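Local atomic coordinates of methylthioribose-1-phosphate isomerase (Saccharomyces cerevisiae, PDB entry 1W2W), a protein that catalyses the interconversion of 5-methylthioribose 1-phosphate and 5-methylthioribulose 1-phosphate, a step of the methionine salvage pathway. Residues Val16-Leu21 with Val33-Ile38; Val94-Leu99 with Glu118-Leu123. One frame throughout, in Å; residues are numbered along the deposited sequence.

Contact 1: Val16-Leu21 with Val33-Ile38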
loop_
_atom_site.group_PDB
_atom_site.type_symbol
_atom_site.label_atom_id
_atom_site.label_comp_id
_atom_site.label_asym_id
_atom_site.label_seq_id
_atom_site.Cartn_x
_atom_site.Cartn_y
_atom_site.Cartn_z
ATOM N N VAL A 16 -29.482 26.076 -13.093
ATOM C CA VAL A 16 -28.903 24.734 -13.205
ATOM C C VAL A 16 -28.936 24.047 -11.851
ATOM O O VAL A 16 -28.995 24.710 -10.813
ATOM C CB VAL A 16 -27.453 24.740 -13.742
ATOM C CG1 VAL A 16 -27.377 25.386 -15.117
ATOM C CG2 VAL A 16 -26.483 25.409 -12.764
ATOM N N SER A 17 -28.894 22.716 -11.851
ATOM C CA SER A 17 -28.660 22.015 -10.598
ATOM C C SER A 17 -27.392 21.177 -10.705
ATOM O O SER A 17 -27.027 20.697 -11.782
ATOM C CB SER A 17 -29.877 21.190 -10.176
ATOM O OG SER A 17 -30.030 20.088 -11.048
ATOM N N VAL A 18 -26.714 21.039 -9.576
ATOM C CA VAL A 18 -25.449 20.320 -9.531
ATOM C C VAL A 18 -25.472 19.505 -8.248
ATOM O O VAL A 18 -25.771 20.037 -7.183
ATOM C CB VAL A 18 -24.258 21.306 -9.528
ATOM C CG1 VAL A 18 -22.942 20.558 -9.422
ATOM C CG2 VAL A 18 -24.281 22.184 -10.780
ATOM N N LYS A 19 -25.171 18.213 -8.340
ATOM C CA LYS A 19 -24.928 17.408 -7.141
ATOM C C LYS A 19 -23.747 16.485 -7.440
ATOM O O LYS A 19 -23.503 16.167 -8.597
ATOM C CB LYS A 19 -26.181 16.622 -6.722
ATOM C CG LYS A 19 -26.593 15.503 -7.670
ATOM C CD LYS A 19 -27.940 14.913 -7.256
ATOM C CE LYS A 19 -28.263 13.655 -8.050
ATOM N NZ LYS A 19 -29.655 13.186 -7.779
ATOM N N VAL A 20 -22.999 16.068 -6.426
ATOM C CA VAL A 20 -21.803 15.268 -6.679
ATOM C C VAL A 20 -21.786 14.013 -5.814
ATOM O O VAL A 20 -22.295 13.999 -4.687
ATOM C CB VAL A 20 -20.510 16.066 -6.446
ATOM C CG1 VAL A 20 -20.432 17.270 -7.388
ATOM C CG2 VAL A 20 -20.402 16.491 -4.974
ATOM N N LEU A 21 -21.211 12.942 -6.343
ATOM C CA LEU A 21 -21.091 11.722 -5.558
ATOM C C LEU A 21 -20.084 11.965 -4.453
ATOM O O LEU A 21 -19.042 12.557 -4.696
ATOM C CB LEU A 21 -20.570 10.588 -6.436
ATOM C CG LEU A 21 -21.576 9.733 -7.198
ATOM C CD1 LEU A 21 -20.809 8.634 -7.903
ATOM C CD2 LEU A 21 -22.629 9.162 -6.257
ATOM N N VAL A 33 -24.053 14.969 -2.751
ATOM C CA VAL A 33 -23.880 16.218 -2.022
ATOM C C VAL A 33 -24.313 17.352 -2.953
ATOM O O VAL A 33 -23.750 17.530 -4.034
ATOM C CB VAL A 33 -22.414 16.436 -1.612
ATOM C CG1 VAL A 33 -22.244 17.762 -0.901
ATOM C CG2 VAL A 33 -21.921 15.275 -0.723
ATOM N N PRO A 34 -25.323 18.119 -2.554
ATOM C CA PRO A 34 -25.774 19.239 -3.390
ATOM C C PRO A 34 -24.729 20.340 -3.427
ATOM O O PRO A 34 -24.060 20.585 -2.418
ATOM C CB PRO A 34 -27.044 19.739 -2.677
ATOM C CG PRO A 34 -26.876 19.309 -1.262
ATOM C CD PRO A 34 -26.104 17.993 -1.307
ATOM N N ILE A 35 -24.595 20.999 -4.579
ATOM C CA ILE A 35 -23.714 22.155 -4.679
ATOM C C ILE A 35 -24.546 23.410 -4.941
ATOM O O ILE A 35 -25.192 23.513 -5.975
ATOM C CB ILE A 35 -22.711 21.955 -5.833
ATOM C CG1 ILE A 35 -21.946 20.632 -5.668
ATOM C CG2 ILE A 35 -21.794 23.168 -5.970
ATOM C CD1 ILE A 35 -20.976 20.578 -4.478
ATOM N N HIS A 36 -24.534 24.349 -3.999
ATOM C CA HIS A 36 -25.301 25.587 -4.143
ATOM C C HIS A 36 -24.411 26.822 -4.213
ATOM O O HIS A 36 -24.735 27.799 -4.899
ATOM C CB HIS A 36 -26.322 25.715 -3.003
ATOM C CG HIS A 36 -27.350 24.623 -2.997
ATOM N ND1 HIS A 36 -28.273 24.470 -4.008
ATOM C CD2 HIS A 36 -27.594 23.630 -2.111
ATOM C CE1 HIS A 36 -29.043 23.427 -3.744
ATOM N NE2 HIS A 36 -28.649 22.899 -2.601
ATOM N N THR A 37 -23.294 26.788 -3.496
ATOM C CA THR A 37 -22.432 27.959 -3.394
ATOM C C THR A 37 -20.970 27.593 -3.510
ATOM O O THR A 37 -20.610 26.405 -3.549
ATOM C CB THR A 37 -22.622 28.649 -2.039
ATOM O OG1 THR A 37 -22.032 27.830 -1.013
ATOM C CG2 THR A 37 -24.105 28.724 -1.685
ATOM N N ILE A 38 -20.132 28.623 -3.541
ATOM C CA ILE A 38 -18.694 28.404 -3.606
ATOM C C ILE A 38 -18.203 27.732 -2.329
ATOM O O ILE A 38 -17.210 26.995 -2.344
ATOM C CB ILE A 38 -17.962 29.719 -3.923
ATOM C CG1 ILE A 38 -18.277 30.110 -5.376
ATOM C CG2 ILE A 38 -16.448 29.551 -3.777
ATOM C CD1 ILE A 38 -17.837 31.520 -5.765
HETATM O O HOH W 1 -27.474 22.746 -7.317
#
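Val20 and Val33 form an antiparallel hydrogen-bonded pair and exchange two backbone bonds. Val33 N donates to Val20 O at 2.8 Å, and Val20 N donates to Val33 O at 2.9 Å. A third bond runs from Ile35 N to Val18 O at 3.0 Å. It is nearly straight at the hydrogen, yet its donor stands above the plane of the Val18 carbonyl. On the far side of the same two residues a water replaces a direct bond. It accepts from Val18 N and donates to Ile35 O, its oxygen 2.8 Å from Ile35 O. Lys19 and Pro34 are the non-hydrogen-bonded pair between the bonded ones. There Lys19 CA also brings a C-H close to Val33 O.

This is a beta hairpin with a long connection between its strands. Strand 17-21 is the middle of a three-stranded antiparallel sheet, and strand 6-9 pairs with its other edge.

Val18, Val20, Val33 and Ile35 join in an apolar layer. Ile35 CG1 lies anti to its carbonyl carbon (chi1 -55°), a position in which it meets both valines of the middle strand. Ile35 CG1 is 3.9 Å from Val18 CG1 and 4.1 Å from Val20 CG1. The side chains of Val20 and Ile35 cross at about a right angle. The other methyl of Val20, CG2, sits 3.9 Å from Val33 CB. On the opposite face Lys19 starts beside Pro34, and its extended chain then leads away from the partner segment.

Helices cover the apolar layer: Val44 of helix 38-46 touches Val33 and Ile35, while Thr66 of helix 53-73 touches Val18. Lys19 makes a cation-pi contact with Tyr32. Past the hairpin, Asp40 OD2 accepts from the backbone N of His36 and Thr37, and Thr37 is the N-cap residue of helix 38-46.

Contact 2: Val94-Leu99 with Glu118-Leu123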
loop_
_atom_site.group_PDB
_atom_site.type_symbol
_atom_site.label_atom_id
_atom_site.label_comp_id
_atom_site.label_asym_id
_atom_site.label_seq_id
_atom_site.Cartn_x
_atom_site.Cartn_y
_atom_site.Cartn_z
ATOM N N VAL A 94 -16.045 40.986 -4.115
ATOM C CA VAL A 94 -16.367 39.833 -3.283
ATOM C C VAL A 94 -16.287 38.527 -4.082
ATOM O O VAL A 94 -15.715 37.535 -3.605
ATOM C CB VAL A 94 -17.722 39.988 -2.587
ATOM C CG1 VAL A 94 -18.129 38.681 -1.888
ATOM C CG2 VAL A 94 -17.651 41.131 -1.575
ATOM N N LEU A 95 -16.843 38.527 -5.290
ATOM C CA LEU A 95 -16.732 37.340 -6.146
ATOM C C LEU A 95 -15.269 36.938 -6.349
ATOM O O LEU A 95 -14.920 35.759 -6.213
ATOM C CB LEU A 95 -17.427 37.566 -7.486
ATOM C CG LEU A 95 -17.605 36.379 -8.435
ATOM C CD1 LEU A 95 -18.010 35.137 -7.655
ATOM C CD2 LEU A 95 -18.701 36.772 -9.411
ATOM N N ASN A 96 -14.411 37.906 -6.668
ATOM C CA ASN A 96 -12.994 37.604 -6.853
ATOM C C ASN A 96 -12.349 37.037 -5.602
ATOM O O ASN A 96 -11.533 36.119 -5.676
ATOM C CB ASN A 96 -12.217 38.809 -7.386
ATOM C CG ASN A 96 -12.368 38.964 -8.884
ATOM O OD1 ASN A 96 -12.261 37.986 -9.634
ATOM N ND2 ASN A 96 -12.629 40.186 -9.331
ATOM N N LYS A 97 -12.730 37.572 -4.449
ATOM C CA LYS A 97 -12.231 37.066 -3.175
ATOM C C LYS A 97 -12.674 35.615 -2.980
ATOM O O LYS A 97 -11.901 34.771 -2.525
ATOM C CB LYS A 97 -12.739 37.954 -2.037
ATOM C CG LYS A 97 -12.277 37.566 -0.637
ATOM C CD LYS A 97 -12.619 38.692 0.350
ATOM C CE LYS A 97 -13.911 38.422 1.106
ATOM N NZ LYS A 97 -13.597 37.966 2.498
ATOM N N ARG A 98 -13.918 35.325 -3.338
ATOM C CA ARG A 98 -14.439 33.973 -3.178
ATOM C C ARG A 98 -13.829 32.995 -4.190
ATOM O O ARG A 98 -13.647 31.811 -3.880
ATOM C CB ARG A 98 -15.971 33.978 -3.196
ATOM C CG ARG A 98 -16.522 34.517 -1.880
ATOM C CD ARG A 98 -18.009 34.738 -1.869
ATOM N NE ARG A 98 -18.754 33.479 -1.831
ATOM C CZ ARG A 98 -18.788 32.658 -0.795
ATOM N NH1 ARG A 98 -18.114 32.941 0.314
ATOM N NH2 ARG A 98 -19.510 31.550 -0.864
ATOM N N LEU A 99 -13.490 33.491 -5.379
ATOM C CA LEU A 99 -12.689 32.704 -6.325
ATOM C C LEU A 99 -11.295 32.369 -5.807
ATOM O O LEU A 99 -10.811 31.248 -5.983
ATOM C CB LEU A 99 -12.630 33.374 -7.704
ATOM C CG LEU A 99 -13.956 33.561 -8.442
ATOM C CD1 LEU A 99 -13.743 34.451 -9.668
ATOM C CD2 LEU A 99 -14.539 32.201 -8.852
ATOM N N GLU A 118 -9.692 31.515 -16.293
ATOM C CA GLU A 118 -10.623 31.743 -17.383
ATOM C C GLU A 118 -11.908 32.379 -16.861
ATOM O O GLU A 118 -12.426 33.317 -17.475
ATOM C CB GLU A 118 -10.925 30.444 -18.133
ATOM C CG GLU A 118 -11.677 30.629 -19.446
ATOM C CD GLU A 118 -11.180 31.798 -20.281
ATOM O OE1 GLU A 118 -9.956 31.907 -20.522
ATOM O OE2 GLU A 118 -12.025 32.611 -20.705
ATOM N N ILE A 119 -12.415 31.886 -15.730
ATOM C CA ILE A 119 -13.636 32.469 -15.163
ATOM C C ILE A 119 -13.408 33.941 -14.787
ATOM O O ILE A 119 -14.281 34.787 -15.031
ATOM C CB ILE A 119 -14.162 31.657 -13.968
ATOM C CG1 ILE A 119 -14.647 30.280 -14.441
ATOM C CG2 ILE A 119 -15.269 32.442 -13.227
ATOM C CD1 ILE A 119 -14.870 29.259 -13.327
ATOM N N LYS A 120 -12.249 34.247 -14.210
ATOM C CA LYS A 120 -11.909 35.648 -13.922
ATOM C C LYS A 120 -11.852 36.522 -15.177
ATOM O O LYS A 120 -12.283 37.689 -15.157
ATOM C CB LYS A 120 -10.595 35.759 -13.153
ATOM C CG LYS A 120 -10.718 35.388 -11.690
ATOM C CD LYS A 120 -9.468 35.778 -10.929
ATOM C CE LYS A 120 -9.554 35.351 -9.481
ATOM N NZ LYS A 120 -8.448 36.008 -8.735
ATOM N N ASN A 121 -11.313 35.971 -16.260
ATOM C CA ASN A 121 -11.298 36.676 -17.540
ATOM C C ASN A 121 -12.704 36.926 -18.065
ATOM O O ASN A 121 -13.004 37.995 -18.615
ATOM C CB ASN A 121 -10.500 35.891 -18.582
ATOM C CG ASN A 121 -9.006 36.028 -18.385
ATOM O OD1 ASN A 121 -8.537 36.990 -17.771
ATOM N ND2 ASN A 121 -8.249 35.064 -18.897
ATOM N N ILE A 122 -13.576 35.939 -17.896
ATOM C CA ILE A 122 -14.973 36.134 -18.244
ATOM C C ILE A 122 -15.600 37.212 -17.363
ATOM O O ILE A 122 -16.327 38.074 -17.862
ATOM C CB ILE A 122 -15.761 34.821 -18.160
ATOM C CG1 ILE A 122 -15.267 33.860 -19.249
ATOM C CG2 ILE A 122 -17.257 35.091 -18.355
ATOM C CD1 ILE A 122 -15.799 32.443 -19.082
ATOM N N LEU A 123 -15.321 37.171 -16.065
ATOM C CA LEU A 123 -15.898 38.153 -15.149
ATOM C C LEU A 123 -15.479 39.565 -15.550
ATOM O O LEU A 123 -16.294 40.492 -15.519
ATOM C CB LEU A 123 -15.478 37.862 -13.710
ATOM C CG LEU A 123 -16.060 38.729 -12.596
ATOM C CD1 LEU A 123 -17.578 38.760 -12.585
ATOM C CD2 LEU A 123 -15.514 38.292 -11.246
HETATM O O HOH W 2 -11.950 39.062 -12.410
#
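The axes of segments 94-99 and 118-123 run antiparallel, at 176° and 11.3 Å at closest approach, with Leu95, Asn96 and Leu99 facing Ile119, Lys120 and Leu123. The segments belong to helices 88-103 and 111-124. This spacing is wide, so side chains carry the contact.

Leu123 has CG anti to the backbone N (chi1 -176°) and reaches across with both methyls. Leu123 CD1 lies 3.9 Å from Leu95 CD2. Leu123 CD2 turns to the amide of Asn96 and lies 3.6 Å from Asn96 OD1, with CG and ND2 of the same amide close behind.

Asn96 OD1 also rests against the aliphatic part of Lys120. Lys120 CG is 3.7 Å from Asn96 OD1, and CD and CE follow at nearly the same distance. A water gives this oxygen a polar partner. It donates to Asn96 OD1 at 3.0 Å and to Lys120 O at 3.1 Å, so it ties the side chain of one helix to the backbone of the other.

Leu99 and Lys120 slide past each other in opposite directions. Leu99 CD1 packs 3.8 Å from Lys120 CG, and a looser touch joins it to Ile119 CG2. The extended lysine carries its NZ to Asp100, where it forms a salt bridge. An alanine in place of Lys120 would probably leave Asp100 without this positive mate and open a gap beside Asn96 OD1 and Leu99 CD1.

On the inner side, Leu99 touches Val64 and Ile119 touches Ser61, both of helix 53-73. Leu95 also packs on Phe132 of helix 129-168. The contact is that of an antiparallel pair of consecutive helices, joined by a short connection and packed against longer helices in the helical part of this chain.

Contact 1 closes before contact 2 opens along the chain, and their centres lie about 19 Å apart. The first belongs to the small antiparallel sheet near the N-terminus, the second to helices 88-103 and 111-124. Helix 53-73 packs against both. They also touch directly: Ile38, at the start of helix 38-46, places CG2 3.6 Å from Arg98 O and CD1 near Leu95 CD1. Glu67 bridges the two: it accepts from Ile38 N and forms a salt bridge with Arg98. Sheet and helix pair thus belong to one packed unit. Both lie away from Cys181, the predicted transition-state stabiliser, and are structural packing in this N-terminal portion of the enzyme.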